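Long-range contacts in putative succinylglutamate desuccinylase / aspartoacylase (Shewanella amazonensis, PDB 3FMC), which probably acts as a zinc-dependent hydrolase of the succinylglutamate desuccinylase and aspartoacylase family: residues C183-R188 against L201-F206; A213-W218 against V236-L241; N50-Q55 against D252-D257; H43-Q48 against S245-D250. All blocks are in the same frame, centred on the assembly; numbering follows the deposited sequence.

How the interactions relate
The eight segments run along the chain so that interactions 4 and 3 join residues 43-55 to 245-257, while interactions 1 and 2 close in series within the chain between them. Interactions 1 and 2 lie side by side, centres about 8 Å apart, where strands 176-184 and 237-243 are neighbours and where helix 210-227 follows strand 198-202. Interactions 3 and 4 have centres about 12 Å apart and meet through a salt bridge between D253 and R248; both also touch the second subunit. About 25 Å separates the centres of interactions 1 and 3. Strand 237-243 connects the two groups, leading from the helix-covered core to the loop beside the probable metal site.

Interaction 1: residues C183-R188 against L201-F206; sequences CPEYER and LIPNSF
C183 pairs with L201 and P184 with I202 in parallel register, with CA-CA separations of 5.0 and 4.6 Å. Two backbone bonds define the pairing. I202 N donates to C183 O at 2.9 Å with an N-H...O angle of 153°, and I202 O in turn accepts from E185 N, so I202 is gripped through both its N-H and its carbonyl as strand 176-184 gives way to a 3-10 turn. C183 O also receives a CA-H...O contact from L201 CA, at 3.1 Å.

The side chains divide between the two faces. C183 and L201 share one, where C183 CB lies 4.2 Å from L201 CD2; at the border of this face the extended chain of R188 passes obliquely, its CD 4.1 Å from L201 CD1, on its way to a salt bridge with the terminal carboxylate of L368. On the other face P184 and I202 lie under F215 of helix 210-227. E185 lies across the strand end: its CG is 3.5 Å from I202 O, the chain runs on extended through CD (chi2 180°), and E185 OE2 comes to 3.7 Å from P203 CB. There a water donates both to E185 OE2 and to L201 O, tying the carboxylate to the backbone. The contact is thus a parallel strand pair, 176-184 with 198-202, whose first strand passes straight into a 3-10 turn, in the alpha/beta catalytic domain.

Interaction 2: residues A213-W218 against V236-L241; sequences AAFVPW and VSALTL
A214, F215 and W218 pack on V236 and A238 in a buried, apolar helix-on-sheet contact, which seats helix 210-227 on one face of strand 237-243 in an alpha/beta domain. The alternation of residues 236-239 is the evidence: V236 and A238 direct their side chains toward the helix, whereas S237 and L239 direct theirs to the opposite face. On the helix the contacting residues are spaced to share one side, and P217, which lacks an N-H, lies where the helix is kinked.

Just before the strand, V236 sits against the indole of W218. Its CG2 lies over one face of the five-membered ring, 3.9 Å from the centroid and 19° off the normal, a CH-pi contact, with CG2 3.7 Å from W218 NE1. V236 was modelled in two conformers, so this methyl placement is tentative. F130 of helix 123-142 meets the same indole edge-to-face, so W218 is contacted from that helix as well as by V236.

Further along, the small side chain of A238 allows close approach: the CA atoms of F215 and A238 are 6.0 Å apart. Chi1 of 69° puts F215 CG between the backbone N and the carbonyl carbon. A238 CB meets the edge of the ring, in its plane, 3.9 Å from F215 CD2, while also touching A214 CB at 3.8 Å.

Interaction 3: residues N50-Q55 against D252-D257; sequences NAVIYQ and DDALED
A51, V52 and Q55 face A254, L255 and D257 where two helices, 48-60 and 251-267, pack side by side; the axes of their short segments approach to 8.0 Å at a crossing angle of -64°. Alanines allow this closeness: A254 CB touches A51 CB at 3.6 Å and V52 CG2 at 3.8 Å. On one flank V52 meets D257 at about a right angle, its CG2 3.4 Å from D257 OD2, while D257 OD1 is held in a salt bridge with K179. On the other flank Q55 crosses L255, likewise at about a right angle. Q55 CG lies 3.8 Å from L255 N; beyond it the chain bends at chi2 (-73°), turning CD back over L255. Q55 NE2 is 4.0 Å from L255 CB and donates to L251 O.

An alanine in place of Q55 would probably leave L251 O without this donor and open a gap beside the backbone and CB of L255.

Behind the pair, V52 and D257 both rest on L243 of strand 237-243, and L321 of the second subunit packs on A51. Helices packed on a central mixed sheet are in keeping with the alpha/beta fold of the zinc exopeptidase-like clan.

Interaction 4: residues H43-Q48 against S245-D250; sequences HGAEVQ and SQERID
Q48 CD lies over one face of the R248 guanidinium, the amide plane turned 50° from it, while S245 O sits in plane at the guanidinium edge. R248 NH1 donates along a lone pair of S245 O at 2.9 Å and almost straight (174°). NH1 is also 3.5 Å from Q48 CG. R248 NH2 and Q48 NE2, 3.3 Å apart, are both donors and form no bond; NH2 instead has a salt bridge with D253. R248 was modelled in two conformers, so this placement is less certain than the backbone bonds.

The bend of Q48 at chi2 (76°) brings its CD toward D250. There OE1 accepts from D250 N at 2.9 Å and NE2 donates to D250 O at 3.0 Å, a two-point grip on the residue that N-caps helix 251-267 through its OD1 and D253 N. An alanine at Q48 would probably leave D250 N and O without these mates and the start of that helix less firmly placed.

Nearer the turn, E247 N donates to A45 O at 2.8 Å, and V47 CG2 packs on I249 CD1 at 3.7 Å. One water joins Q48 N to S245 O and R248 O. H43 and E46, an HxxE pattern, are with H172 consistent with the zinc site expected of this family; T173 N holds E46 OE1. Polar bonding thus ties the probable metal-binding turn to the helix start.

Interaction 1: residues C183-R188 against L201-F206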
loop_
_atom_site.group_PDB
_atom_site.type_symbol
_atom_site.label_atom_id
_atom_site.label_comp_id
_atom_site.label_asym_id
_atom_site.label_seq_id
_atom_site.Cartn_x
_atom_site.Cartn_y
_atom_site.Cartn_z
ATOM N N CYS C 183 -14.516 -16.985 23.551
ATOM C CA CYS C 183 -14.492 -17.571 24.886
ATOM C C CYS C 183 -14.173 -19.048 24.737
ATOM O O CYS C 183 -14.839 -19.739 23.957
ATOM C CB CYS C 183 -15.853 -17.399 25.536
ATOM S SG CYS C 183 -15.877 -17.938 27.285
ATOM N N PRO C 184 -13.166 -19.549 25.468
ATOM C CA PRO C 184 -12.821 -20.967 25.412
ATOM C C PRO C 184 -13.929 -21.797 26.023
ATOM O O PRO C 184 -14.588 -21.349 26.969
ATOM C CB PRO C 184 -11.583 -21.094 26.280
ATOM C CG PRO C 184 -11.224 -19.685 26.692
ATOM C CD PRO C 184 -12.295 -18.771 26.365
ATOM N N GLU C 185 -14.120 -22.987 25.476
ATOM C CA GLU C 185 -15.186 -23.877 25.942
ATOM C C GLU C 185 -15.114 -24.156 27.432
ATOM O O GLU C 185 -16.150 -24.308 28.051
ATOM C CB GLU C 185 -15.169 -25.189 25.153
ATOM C CG GLU C 185 -15.541 -25.046 23.708
ATOM C CD GLU C 185 -15.498 -26.360 22.983
ATOM O OE1 GLU C 185 -15.877 -27.388 23.601
ATOM O OE2 GLU C 185 -15.079 -26.381 21.812
ATOM N N TYR C 186 -13.913 -24.198 28.020
ATOM C CA TYR C 186 -13.761 -24.483 29.456
ATOM C C TYR C 186 -14.288 -23.347 30.396
ATOM O O TYR C 186 -14.434 -23.577 31.607
ATOM C CB TYR C 186 -12.310 -24.842 29.829
ATOM C CG TYR C 186 -11.355 -23.674 29.777
ATOM C CD1 TYR C 186 -11.217 -22.812 30.861
ATOM C CD2 TYR C 186 -10.595 -23.415 28.628
ATOM C CE1 TYR C 186 -10.377 -21.715 30.804
ATOM C CE2 TYR C 186 -9.707 -22.345 28.583
ATOM C CZ TYR C 186 -9.611 -21.491 29.666
ATOM O OH TYR C 186 -8.756 -20.408 29.649
ATOM N N GLU C 187 -14.549 -22.141 29.886
ATOM C CA GLU C 187 -15.114 -21.101 30.704
ATOM C C GLU C 187 -16.274 -20.413 30.030
ATOM O O GLU C 187 -16.335 -19.190 29.959
ATOM C CB GLU C 187 -14.074 -20.065 31.169
ATOM C CG GLU C 187 -14.579 -19.243 32.371
ATOM C CD GLU C 187 -13.625 -18.119 32.776
ATOM O OE1 GLU C 187 -12.472 -18.179 32.330
ATOM O OE2 GLU C 187 -14.028 -17.185 33.521
ATOM N N ARG C 188 -17.218 -21.225 29.562
ATOM C CA ARG C 188 -18.454 -20.736 28.961
ATOM C C ARG C 188 -19.194 -19.728 29.855
ATOM O O ARG C 188 -19.804 -18.771 29.368
ATOM C CB ARG C 188 -19.337 -21.936 28.639
ATOM C CG ARG C 188 -20.717 -21.534 28.208
ATOM C CD ARG C 188 -21.470 -22.701 27.677
ATOM N NE ARG C 188 -22.878 -22.374 27.652
ATOM C CZ ARG C 188 -23.797 -23.088 27.015
ATOM N NH1 ARG C 188 -23.426 -24.172 26.333
ATOM N NH2 ARG C 188 -25.079 -22.700 27.066
ATOM N N LEU C 201 -17.612 -19.894 21.106
ATOM C CA LEU C 201 -16.969 -20.854 22.009
ATOM C C LEU C 201 -15.898 -21.602 21.237
ATOM O O LEU C 201 -16.171 -22.270 20.217
ATOM C CB LEU C 201 -18.017 -21.798 22.622
ATOM C CG LEU C 201 -19.118 -21.157 23.477
ATOM C CD1 LEU C 201 -20.215 -22.155 23.830
ATOM C CD2 LEU C 201 -18.526 -20.528 24.738
ATOM N N ILE C 202 -14.653 -21.498 21.720
ATOM C CA ILE C 202 -13.495 -21.977 20.972
ATOM C C ILE C 202 -12.784 -23.129 21.670
ATOM O O ILE C 202 -12.732 -23.193 22.909
ATOM C CB ILE C 202 -12.533 -20.777 20.579
ATOM C CG1 ILE C 202 -11.735 -20.236 21.774
ATOM C CG2 ILE C 202 -13.307 -19.619 19.879
ATOM C CD1 ILE C 202 -10.678 -19.197 21.316
ATOM N N PRO C 203 -12.233 -24.062 20.881
ATOM C CA PRO C 203 -11.628 -25.267 21.416
ATOM C C PRO C 203 -10.170 -25.120 21.814
ATOM O O PRO C 203 -9.564 -24.057 21.628
ATOM C CB PRO C 203 -11.712 -26.230 20.246
ATOM C CG PRO C 203 -11.548 -25.358 19.046
ATOM C CD PRO C 203 -12.204 -24.048 19.406
ATOM N N ASN C 204 -9.629 -26.192 22.379
ATOM C CA ASN C 204 -8.214 -26.245 22.737
ATOM C C ASN C 204 -7.352 -26.467 21.479
ATOM O O ASN C 204 -6.942 -27.588 21.159
ATOM C CB ASN C 204 -7.943 -27.344 23.759
ATOM C CG ASN C 204 -6.568 -27.239 24.375
ATOM O OD1 ASN C 204 -5.810 -26.315 24.063
ATOM N ND2 ASN C 204 -6.209 -28.213 25.216
ATOM N N SER C 205 -7.047 -25.377 20.800
ATOM C CA SER C 205 -6.290 -25.447 19.572
ATOM C C SER C 205 -5.518 -24.166 19.409
ATOM O O SER C 205 -6.082 -23.100 19.559
ATOM C CB SER C 205 -7.270 -25.580 18.417
ATOM O OG SER C 205 -6.583 -25.688 17.200
ATOM N N PHE C 206 -4.226 -24.282 19.118
ATOM C CA PHE C 206 -3.412 -23.102 18.860
ATOM C C PHE C 206 -3.453 -22.684 17.396
ATOM O O PHE C 206 -3.089 -23.461 16.500
ATOM C CB PHE C 206 -1.978 -23.353 19.259
ATOM C CG PHE C 206 -1.110 -22.174 19.074
ATOM C CD1 PHE C 206 -0.963 -21.238 20.095
ATOM C CD2 PHE C 206 -0.451 -21.973 17.876
ATOM C CE1 PHE C 206 -0.167 -20.143 19.923
ATOM C CE2 PHE C 206 0.373 -20.868 17.716
ATOM C CZ PHE C 206 0.510 -19.964 18.734
HETATM O O HOH W 1 -15.461 -24.723 19.677
#

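Interaction 2: residues A213-W218 against V236-L241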
loop_
_atom_site.group_PDB
_atom_site.type_symbol
_atom_site.label_atom_id
_atom_site.label_comp_id
_atom_site.label_asym_id
_atom_site.label_seq_id
_atom_site.Cartn_x
_atom_site.Cartn_y
_atom_site.Cartn_z
ATOM N N ALA C 213 -2.542 -18.584 22.695
ATOM C CA ALA C 213 -1.180 -18.663 23.198
ATOM C C ALA C 213 -1.201 -18.659 24.723
ATOM O O ALA C 213 -0.395 -19.315 25.357
ATOM C CB ALA C 213 -0.365 -17.479 22.657
ATOM N N ALA C 214 -2.121 -17.881 25.289
ATOM C CA ALA C 214 -2.271 -17.781 26.734
ATOM C C ALA C 214 -2.919 -19.028 27.351
ATOM O O ALA C 214 -2.487 -19.470 28.418
ATOM C CB ALA C 214 -3.056 -16.574 27.124
ATOM N N PHE C 215 -3.957 -19.578 26.720
ATOM C CA PHE C 215 -4.677 -20.672 27.391
ATOM C C PHE C 215 -4.288 -22.067 26.963
ATOM O O PHE C 215 -4.447 -23.016 27.754
ATOM C CB PHE C 215 -6.218 -20.489 27.333
ATOM C CG PHE C 215 -6.823 -20.645 25.944
ATOM C CD1 PHE C 215 -6.809 -21.852 25.279
ATOM C CD2 PHE C 215 -7.536 -19.599 25.378
ATOM C CE1 PHE C 215 -7.409 -21.981 24.034
ATOM C CE2 PHE C 215 -8.154 -19.725 24.141
ATOM C CZ PHE C 215 -8.071 -20.915 23.460
ATOM N N VAL C 216 -3.792 -22.252 25.743
ATOM C CA VAL C 216 -3.510 -23.629 25.333
ATOM C C VAL C 216 -2.556 -24.359 26.288
ATOM O O VAL C 216 -2.803 -25.549 26.600
ATOM C CB VAL C 216 -3.067 -23.752 23.830
ATOM C CG1 VAL C 216 -2.511 -25.125 23.522
ATOM C CG2 VAL C 216 -4.236 -23.451 22.904
ATOM N N PRO C 217 -1.454 -23.714 26.734
ATOM C CA PRO C 217 -0.589 -24.555 27.585
ATOM C C PRO C 217 -1.292 -25.036 28.853
ATOM O O PRO C 217 -1.128 -26.194 29.282
ATOM C CB PRO C 217 0.585 -23.618 27.966
ATOM C CG PRO C 217 0.556 -22.506 26.957
ATOM C CD PRO C 217 -0.880 -22.365 26.527
ATOM N N TRP C 218 -2.059 -24.137 29.442
ATOM C CA TRP C 218 -2.797 -24.448 30.697
ATOM C C TRP C 218 -3.935 -25.441 30.544
ATOM O O TRP C 218 -4.192 -26.242 31.484
ATOM C CB TRP C 218 -3.296 -23.194 31.342
ATOM C CG TRP C 218 -2.214 -22.246 31.724
ATOM C CD1 TRP C 218 -1.808 -21.160 31.031
ATOM C CD2 TRP C 218 -1.431 -22.266 32.936
ATOM N NE1 TRP C 218 -0.792 -20.516 31.708
ATOM C CE2 TRP C 218 -0.547 -21.166 32.880
ATOM C CE3 TRP C 218 -1.380 -23.119 34.049
ATOM C CZ2 TRP C 218 0.369 -20.874 33.910
ATOM C CZ3 TRP C 218 -0.443 -22.843 35.063
ATOM C CH2 TRP C 218 0.401 -21.723 34.988
ATOM N N VAL C 236 -5.800 -20.401 33.881
ATOM C CA VAL C 236 -5.789 -19.077 33.249
ATOM C C VAL C 236 -7.041 -18.889 32.412
ATOM O O VAL C 236 -7.474 -19.816 31.744
ATOM C CB VAL C 236 -4.514 -18.846 32.378
ATOM C CG1 VAL C 236 -4.786 -17.887 31.163
ATOM C CG2 VAL C 236 -3.325 -18.361 33.282
ATOM N N SER C 237 -7.593 -17.677 32.457
ATOM C CA SER C 237 -8.742 -17.291 31.670
ATOM C C SER C 237 -8.149 -16.389 30.569
ATOM O O SER C 237 -7.337 -15.552 30.862
ATOM C CB SER C 237 -9.755 -16.537 32.516
ATOM O OG SER C 237 -10.287 -17.424 33.487
ATOM N N ALA C 238 -8.569 -16.573 29.323
ATOM C CA ALA C 238 -8.082 -15.752 28.194
ATOM C C ALA C 238 -9.234 -15.614 27.225
ATOM O O ALA C 238 -9.714 -16.607 26.632
ATOM C CB ALA C 238 -6.864 -16.360 27.527
ATOM N N LEU C 239 -9.688 -14.376 27.115
ATOM C CA LEU C 239 -10.869 -14.018 26.316
ATOM C C LEU C 239 -10.498 -12.901 25.347
ATOM O O LEU C 239 -9.666 -12.042 25.672
ATOM C CB LEU C 239 -11.934 -13.502 27.282
ATOM C CG LEU C 239 -12.279 -14.551 28.359
ATOM C CD1 LEU C 239 -12.415 -13.897 29.674
ATOM C CD2 LEU C 239 -13.512 -15.311 27.944
ATOM N N THR C 240 -11.151 -12.882 24.176
ATOM C CA THR C 240 -10.906 -11.840 23.182
ATOM C C THR C 240 -12.212 -11.130 22.941
ATOM O O THR C 240 -13.178 -11.740 22.538
ATOM C CB THR C 240 -10.318 -12.455 21.882
ATOM O OG1 THR C 240 -9.135 -13.202 22.212
ATOM C CG2 THR C 240 -10.011 -11.403 20.838
ATOM N N LEU C 241 -12.224 -9.842 23.212
ATOM C CA LEU C 241 -13.389 -9.023 23.050
ATOM C C LEU C 241 -13.271 -8.237 21.751
ATOM O O LEU C 241 -12.299 -7.540 21.555
ATOM C CB LEU C 241 -13.526 -8.080 24.258
ATOM C CG LEU C 241 -13.885 -8.675 25.669
ATOM C CD1 LEU C 241 -12.923 -9.629 26.267
ATOM C CD2 LEU C 241 -14.224 -7.461 26.620
#

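Interaction 3: residues N50-Q55 against D252-D257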
loop_
_atom_site.group_PDB
_atom_site.type_symbol
_atom_site.label_atom_id
_atom_site.label_comp_id
_atom_site.label_asym_id
_atom_site.label_seq_id
_atom_site.Cartn_x
_atom_site.Cartn_y
_atom_site.Cartn_z
ATOM N N ASN C 50 -8.428 1.182 22.868
ATOM C CA ASN C 50 -7.748 2.219 23.654
ATOM C C ASN C 50 -8.776 3.011 24.482
ATOM O O ASN C 50 -8.524 3.366 25.665
ATOM C CB ASN C 50 -6.967 3.178 22.747
ATOM C CG ASN C 50 -5.862 2.455 21.978
ATOM O OD1 ASN C 50 -5.076 1.758 22.580
ATOM N ND2 ASN C 50 -5.872 2.546 20.653
ATOM N N ALA C 51 -9.908 3.307 23.853
ATOM C CA ALA C 51 -10.996 4.054 24.512
ATOM C C ALA C 51 -11.560 3.193 25.630
ATOM O O ALA C 51 -11.942 3.723 26.711
ATOM C CB ALA C 51 -12.132 4.437 23.474
ATOM N N VAL C 52 -11.607 1.883 25.399
ATOM C CA VAL C 52 -12.091 0.950 26.453
ATOM C C VAL C 52 -11.122 0.920 27.654
ATOM O O VAL C 52 -11.535 0.965 28.838
ATOM C CB VAL C 52 -12.436 -0.456 25.896
ATOM C CG1 VAL C 52 -12.809 -1.408 27.040
ATOM C CG2 VAL C 52 -13.573 -0.386 24.845
ATOM N N ILE C 53 -9.819 0.849 27.370
ATOM C CA ILE C 53 -8.803 0.863 28.414
ATOM C C ILE C 53 -8.865 2.195 29.173
ATOM O O ILE C 53 -8.828 2.234 30.429
ATOM C CB ILE C 53 -7.393 0.542 27.851
ATOM C CG1 ILE C 53 -7.305 -0.962 27.498
ATOM C CG2 ILE C 53 -6.283 0.928 28.818
ATOM C CD1 ILE C 53 -5.928 -1.436 26.936
ATOM N N TYR C 54 -9.016 3.277 28.433
ATOM C CA TYR C 54 -9.128 4.594 29.037
ATOM C C TYR C 54 -10.297 4.616 30.055
ATOM O O TYR C 54 -10.129 4.987 31.208
ATOM C CB TYR C 54 -9.379 5.630 27.949
ATOM C CG TYR C 54 -9.686 7.004 28.486
ATOM C CD1 TYR C 54 -8.662 7.808 29.009
ATOM C CD2 TYR C 54 -10.983 7.503 28.485
ATOM C CE1 TYR C 54 -8.924 9.041 29.515
ATOM C CE2 TYR C 54 -11.249 8.743 28.996
ATOM C CZ TYR C 54 -10.215 9.508 29.517
ATOM O OH TYR C 54 -10.472 10.762 29.994
ATOM N N GLN C 55 -11.486 4.261 29.596
ATOM C CA GLN C 55 -12.665 4.301 30.462
ATOM C C GLN C 55 -12.519 3.343 31.634
ATOM O O GLN C 55 -12.936 3.688 32.750
ATOM C CB GLN C 55 -13.945 4.001 29.690
ATOM C CG GLN C 55 -14.326 5.030 28.609
ATOM C CD GLN C 55 -14.833 6.317 29.155
ATOM O OE1 GLN C 55 -14.441 6.720 30.229
ATOM N NE2 GLN C 55 -15.638 7.004 28.396
ATOM N N ASP C 252 -18.504 7.023 24.733
ATOM C CA ASP C 252 -19.695 6.525 25.432
ATOM C C ASP C 252 -19.856 5.034 25.260
ATOM O O ASP C 252 -20.186 4.303 26.211
ATOM C CB ASP C 252 -20.968 7.185 24.897
ATOM C CG ASP C 252 -21.126 8.609 25.353
ATOM O OD1 ASP C 252 -20.451 9.017 26.312
ATOM O OD2 ASP C 252 -21.945 9.309 24.735
ATOM N N ASP C 253 -19.656 4.560 24.031
ATOM C CA ASP C 253 -19.777 3.122 23.798
ATOM C C ASP C 253 -18.689 2.349 24.571
ATOM O O ASP C 253 -18.939 1.284 25.138
ATOM C CB ASP C 253 -19.717 2.836 22.289
ATOM C CG ASP C 253 -20.316 1.496 21.927
ATOM O OD1 ASP C 253 -21.300 1.102 22.584
ATOM O OD2 ASP C 253 -19.836 0.879 20.949
ATOM N N ALA C 254 -17.472 2.896 24.607
ATOM C CA ALA C 254 -16.352 2.295 25.353
ATOM C C ALA C 254 -16.646 2.198 26.874
ATOM O O ALA C 254 -16.185 1.278 27.558
ATOM C CB ALA C 254 -15.072 3.106 25.098
ATOM N N LEU C 255 -17.404 3.150 27.400
ATOM C CA LEU C 255 -17.822 3.103 28.812
ATOM C C LEU C 255 -18.677 1.856 29.073
ATOM O O LEU C 255 -18.482 1.149 30.070
ATOM C CB LEU C 255 -18.556 4.384 29.196
ATOM C CG LEU C 255 -18.878 4.531 30.697
ATOM C CD1 LEU C 255 -17.624 4.346 31.657
ATOM C CD2 LEU C 255 -19.604 5.869 30.849
ATOM N N GLU C 256 -19.632 1.587 28.194
ATOM C CA GLU C 256 -20.455 0.375 28.306
ATOM C C GLU C 256 -19.593 -0.878 28.330
ATOM O O GLU C 256 -19.774 -1.772 29.157
ATOM C CB GLU C 256 -21.472 0.300 27.146
ATOM C CG GLU C 256 -22.004 -1.119 26.894
ATOM C CD GLU C 256 -23.094 -1.181 25.845
ATOM O OE1 GLU C 256 -24.147 -0.554 26.071
ATOM O OE2 GLU C 256 -22.911 -1.893 24.821
ATOM N N ASP C 257 -18.621 -0.945 27.425
ATOM C CA ASP C 257 -17.737 -2.104 27.380
ATOM C C ASP C 257 -16.957 -2.241 28.709
ATOM O O ASP C 257 -16.812 -3.331 29.271
ATOM C CB ASP C 257 -16.722 -1.949 26.242
ATOM C CG ASP C 257 -17.374 -1.821 24.891
ATOM O OD1 ASP C 257 -18.492 -2.378 24.679
ATOM O OD2 ASP C 257 -16.777 -1.152 24.025
#

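Interaction 4: residues H43-Q48 against S245-D250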
loop_
_atom_site.group_PDB
_atom_site.type_symbol
_atom_site.label_atom_id
_atom_site.label_comp_id
_atom_site.label_asym_id
_atom_site.label_seq_id
_atom_site.Cartn_x
_atom_site.Cartn_y
_atom_site.Cartn_z
ATOM N N HIS C 43 -3.994 -4.990 16.421
ATOM C CA HIS C 43 -4.362 -4.661 15.025
ATOM C C HIS C 43 -4.553 -3.144 14.963
ATOM O O HIS C 43 -5.432 -2.564 15.654
ATOM C CB HIS C 43 -5.600 -5.386 14.547
ATOM C CG HIS C 43 -5.411 -6.841 14.323
ATOM N ND1 HIS C 43 -6.310 -7.767 14.777
ATOM C CD2 HIS C 43 -4.427 -7.542 13.703
ATOM C CE1 HIS C 43 -5.923 -8.978 14.409
ATOM N NE2 HIS C 43 -4.766 -8.873 13.778
ATOM N N GLY C 44 -3.683 -2.482 14.198
ATOM C CA GLY C 44 -3.600 -1.000 14.159
ATOM C C GLY C 44 -4.888 -0.195 13.960
ATOM O O GLY C 44 -5.044 0.894 14.497
ATOM N N ALA C 45 -5.790 -0.683 13.112
ATOM C CA ALA C 45 -7.064 0.006 12.837
ATOM C C ALA C 45 -8.074 -0.145 13.966
ATOM O O ALA C 45 -9.053 0.585 13.990
ATOM C CB ALA C 45 -7.711 -0.521 11.567
ATOM N N GLU C 46 -7.812 -1.060 14.894
ATOM C CA GLU C 46 -8.797 -1.447 15.932
ATOM C C GLU C 46 -8.623 -0.604 17.173
ATOM O O GLU C 46 -8.370 -1.112 18.246
ATOM C CB GLU C 46 -8.685 -2.968 16.170
ATOM C CG GLU C 46 -8.954 -3.782 14.863
ATOM C CD GLU C 46 -8.901 -5.254 15.025
ATOM O OE1 GLU C 46 -8.748 -5.740 16.194
ATOM O OE2 GLU C 46 -9.056 -5.974 13.974
ATOM N N VAL C 47 -8.811 0.698 16.987
ATOM C CA VAL C 47 -8.457 1.692 17.987
ATOM C C VAL C 47 -9.440 1.828 19.146
ATOM O O VAL C 47 -9.081 2.363 20.162
ATOM C CB VAL C 47 -8.145 3.074 17.329
ATOM C CG1 VAL C 47 -6.871 2.964 16.404
ATOM C CG2 VAL C 47 -9.343 3.663 16.556
ATOM N N GLN C 48 -10.670 1.324 19.012
ATOM C CA GLN C 48 -11.637 1.496 20.100
ATOM C C GLN C 48 -11.174 0.878 21.421
ATOM O O GLN C 48 -11.553 1.337 22.509
ATOM C CB GLN C 48 -13.002 0.951 19.650
ATOM C CG GLN C 48 -14.107 0.978 20.762
ATOM C CD GLN C 48 -14.673 2.322 21.029
ATOM O OE1 GLN C 48 -14.061 3.363 20.767
ATOM N NE2 GLN C 48 -15.860 2.326 21.609
ATOM N N SER C 245 -16.867 -1.752 15.588
ATOM C CA SER C 245 -16.227 -1.504 14.325
ATOM C C SER C 245 -14.847 -0.877 14.513
ATOM O O SER C 245 -14.553 -0.233 15.521
ATOM C CB SER C 245 -17.168 -0.655 13.476
ATOM O OG SER C 245 -18.341 -1.376 13.154
ATOM N N GLN C 246 -14.003 -1.027 13.490
ATOM C CA GLN C 246 -12.649 -0.475 13.500
ATOM C C GLN C 246 -12.692 0.979 13.087
ATOM O O GLN C 246 -13.760 1.532 12.762
ATOM C CB GLN C 246 -11.786 -1.243 12.468
ATOM C CG GLN C 246 -12.180 -0.987 11.029
ATOM C CD GLN C 246 -11.474 -1.953 10.072
ATOM O OE1 GLN C 246 -10.632 -2.727 10.496
ATOM N NE2 GLN C 246 -11.910 -1.984 8.828
ATOM N N GLU C 247 -11.517 1.613 13.091
ATOM C CA GLU C 247 -11.319 2.994 12.652
ATOM C C GLU C 247 -12.296 3.992 13.275
ATOM O O GLU C 247 -12.796 4.919 12.608
ATOM C CB GLU C 247 -11.450 3.065 11.117
ATOM C CG GLU C 247 -10.340 2.386 10.375
ATOM C CD GLU C 247 -9.019 3.130 10.554
ATOM O OE1 GLU C 247 -8.990 4.221 11.207
ATOM O OE2 GLU C 247 -8.053 2.665 10.035
ATOM N N ARG C 248 -12.513 3.809 14.571
ATOM C CA ARG C 248 -13.461 4.615 15.285
ATOM C C ARG C 248 -13.154 4.647 16.765
ATOM O O ARG C 248 -12.669 3.662 17.331
ATOM C CB ARG C 248 -14.838 4.007 15.107
ATOM C CG ARG C 248 -14.901 2.603 15.550
ATOM C CD ARG C 248 -16.299 2.046 15.535
ATOM N NE ARG C 248 -17.021 2.236 16.779
ATOM C CZ ARG C 248 -16.949 1.454 17.859
ATOM N NH1 ARG C 248 -16.142 0.386 17.928
ATOM N NH2 ARG C 248 -17.724 1.768 18.896
ATOM N N ILE C 249 -13.449 5.799 17.369
ATOM C CA ILE C 249 -13.348 6.011 18.819
ATOM C C ILE C 249 -14.743 6.513 19.204
ATOM O O ILE C 249 -15.255 7.427 18.569
ATOM C CB ILE C 249 -12.340 7.089 19.184
ATOM C CG1 ILE C 249 -10.910 6.602 18.850
ATOM C CG2 ILE C 249 -12.448 7.500 20.691
ATOM C CD1 ILE C 249 -10.413 5.356 19.639
ATOM N N ASP C 250 -15.368 5.833 20.153
ATOM C CA ASP C 250 -16.687 6.236 20.679
ATOM C C ASP C 250 -16.592 6.056 22.195
ATOM O O ASP C 250 -16.706 4.971 22.730
ATOM C CB ASP C 250 -17.808 5.432 20.050
ATOM C CG ASP C 250 -19.173 5.799 20.580
ATOM O OD1 ASP C 250 -19.281 6.303 21.696
ATOM O OD2 ASP C 250 -20.148 5.564 19.862
HETATM O O HOH W 2 -11.159 -5.767 11.750
HETATM O O HOH W 3 -12.166 1.168 16.418
#